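Local coordinates for protein 2-oxo-1,2-dihydroquinoline 8-monooxygenase, oxygenase component (Pseudomonas putida, PDB 1Z02) that probably hydroxylates 2-oxo-1,2-dihydroquinoline at carbon 8, as the oxygenase component of a Rieske-type monooxygenase with a [2Fe-2S] cluster and a mononuclear iron, at residues D168-F173 and P299-V304. Sequence-based numbering, arbitrary orientation.
Sequences DLPFRF and PGVLMV
Asp168 meets Pro299 through its CB, 3.9 Å from Pro299 CD, and OD1 of this buried aspartate is held by two groups outside the contact, a hydrogen bond from Trp44 N and a salt bridge to Arg406 NH2. Across 168-173 and 299-304 the contact is van der Waals packing, mostly between apolar side chains. Asp168 O lies 3.8 Å from Val301 CG2. The other branch of that valine, CG1, sits 3.8 Å from both CG and CD of the Pro170 ring, and the two side chains cross at about a right angle. Pro170 CB packs 3.8 Å from Met303 CB. CG of Met303 is anti to the backbone N (chi1 167°), and the chain bends at chi3 (71°). The bend brings CE to 3.4 Å from Phe171 O and 3.6 Å from Phe173 CE1, at the edge of the Phe173 ring and near its plane. An alanine at Met303 would probably open a gap beside the Phe173 edge and Phe171 O, while the CB contact with Pro170 could remain. Gly300 and Val301 face Val297 in a classic beta bulge. The CB of Leu302 points away from 168-173, and its side chain lies about 8 Å from the bound iron. Strand 301-305 runs between strands 293-297 and 313-320; segment 168-173 packs on its Val301 and Met303 face, probably the one turned from the iron.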
loop_
_atom_site.group_PDB
_atom_site.type_symbol
_atom_site.label_atom_id
_atom_site.label_comp_id
_atom_site.label_asym_id
_atom_site.label_seq_id
_atom_site.Cartn_x
_atom_site.Cartn_y
_atom_site.Cartn_z
ATOM N N ASP A 168 30.037 4.966 20.631
ATOM C CA ASP A 168 28.731 4.411 20.273
ATOM C C ASP A 168 28.781 2.885 20.185
ATOM O O ASP A 168 27.995 2.263 19.460
ATOM C CB ASP A 168 28.246 4.991 18.939
ATOM C CG ASP A 168 27.734 6.415 19.070
ATOM O OD1 ASP A 168 27.357 7.017 18.039
ATOM O OD2 ASP A 168 27.703 6.939 20.206
ATOM N N LEU A 169 29.720 2.291 20.919
ATOM C CA LEU A 169 29.885 0.841 20.951
ATOM C C LEU A 169 29.784 0.411 22.410
ATOM O O LEU A 169 30.101 1.189 23.310
ATOM C CB LEU A 169 31.245 0.465 20.362
ATOM C CG LEU A 169 31.249 -0.392 19.089
ATOM C CD1 LEU A 169 30.165 -0.010 18.168
ATOM C CD2 LEU A 169 32.578 -0.330 18.424
ATOM N N PRO A 170 29.336 -0.828 22.671
ATOM C CA PRO A 170 29.210 -1.304 24.059
ATOM C C PRO A 170 30.478 -1.144 24.903
ATOM O O PRO A 170 31.572 -0.957 24.361
ATOM C CB PRO A 170 28.820 -2.770 23.887
ATOM C CG PRO A 170 28.022 -2.746 22.606
ATOM C CD PRO A 170 28.856 -1.842 21.717
ATOM N N PHE A 171 30.311 -1.218 26.225
ATOM C CA PHE A 171 31.423 -1.096 27.172
ATOM C C PHE A 171 32.441 -2.194 26.891
ATOM O O PHE A 171 32.062 -3.325 26.608
ATOM C CB PHE A 171 30.924 -1.231 28.616
ATOM C CG PHE A 171 29.765 -0.333 28.945
ATOM C CD1 PHE A 171 28.470 -0.842 29.000
ATOM C CD2 PHE A 171 29.964 1.026 29.179
ATOM C CE1 PHE A 171 27.386 -0.013 29.279
ATOM C CE2 PHE A 171 28.884 1.867 29.458
ATOM C CZ PHE A 171 27.594 1.344 29.508
ATOM N N ARG A 172 33.729 -1.861 26.974
ATOM C CA ARG A 172 34.793 -2.826 26.703
ATOM C C ARG A 172 35.382 -3.447 27.960
ATOM O O ARG A 172 35.460 -2.794 28.999
ATOM C CB ARG A 172 35.927 -2.163 25.910
ATOM C CG ARG A 172 35.473 -1.502 24.626
ATOM C CD ARG A 172 36.616 -0.815 23.903
ATOM N NE ARG A 172 37.624 -1.757 23.423
ATOM C CZ ARG A 172 38.631 -1.426 22.618
ATOM N NH1 ARG A 172 39.504 -2.349 22.230
ATOM N NH2 ARG A 172 38.763 -0.173 22.194
ATOM N N PHE A 173 35.786 -4.711 27.843
ATOM C CA PHE A 173 36.420 -5.469 28.923
ATOM C C PHE A 173 37.723 -6.019 28.345
ATOM O O PHE A 173 37.810 -6.265 27.142
ATOM C CB PHE A 173 35.542 -6.637 29.380
ATOM C CG PHE A 173 34.239 -6.210 29.989
ATOM C CD1 PHE A 173 33.109 -6.023 29.196
ATOM C CD2 PHE A 173 34.145 -5.965 31.354
ATOM C CE1 PHE A 173 31.911 -5.591 29.754
ATOM C CE2 PHE A 173 32.949 -5.532 31.920
ATOM C CZ PHE A 173 31.832 -5.347 31.119
ATOM N N PRO A 299 23.600 4.222 20.075
ATOM C CA PRO A 299 22.236 4.534 19.628
ATOM C C PRO A 299 21.215 3.414 19.819
ATOM O O PRO A 299 20.077 3.524 19.355
ATOM C CB PRO A 299 22.431 4.868 18.153
ATOM C CG PRO A 299 23.481 3.901 17.744
ATOM C CD PRO A 299 24.477 3.977 18.914
ATOM N N GLY A 300 21.624 2.357 20.510
ATOM C CA GLY A 300 20.750 1.220 20.748
ATOM C C GLY A 300 21.481 -0.054 20.374
ATOM O O GLY A 300 21.059 -0.792 19.476
ATOM N N VAL A 301 22.591 -0.306 21.063
ATOM C CA VAL A 301 23.417 -1.481 20.792
ATOM C C VAL A 301 23.447 -2.445 21.973
ATOM O O VAL A 301 23.806 -2.066 23.084
ATOM C CB VAL A 301 24.877 -1.077 20.456
ATOM C CG1 VAL A 301 25.589 -2.237 19.793
ATOM C CG2 VAL A 301 24.889 0.144 19.562
ATOM N N LEU A 302 23.060 -3.690 21.712
ATOM C CA LEU A 302 23.020 -4.725 22.737
ATOM C C LEU A 302 24.304 -5.534 22.839
ATOM O O LEU A 302 24.970 -5.785 21.840
ATOM C CB LEU A 302 21.858 -5.678 22.461
ATOM C CG LEU A 302 21.749 -6.886 23.403
ATOM C CD1 LEU A 302 21.149 -6.431 24.725
ATOM C CD2 LEU A 302 20.871 -7.961 22.769
ATOM N N MET A 303 24.661 -5.904 24.067
ATOM C CA MET A 303 25.826 -6.739 24.317
ATOM C C MET A 303 25.390 -7.843 25.255
ATOM O O MET A 303 24.829 -7.572 26.315
ATOM C CB MET A 303 26.972 -5.964 24.970
ATOM C CG MET A 303 28.068 -6.895 25.509
ATOM S SD MET A 303 29.665 -6.122 25.889
ATOM C CE MET A 303 29.250 -5.162 27.353
ATOM N N VAL A 304 25.633 -9.085 24.852
ATOM C CA VAL A 304 25.288 -10.234 25.672
ATOM C C VAL A 304 26.586 -10.975 25.975
ATOM O O VAL A 304 27.024 -11.818 25.190
ATOM C CB VAL A 304 24.338 -11.199 24.941
ATOM C CG1 VAL A 304 23.725 -12.160 25.941
ATOM C CG2 VAL A 304 23.250 -10.428 24.211
#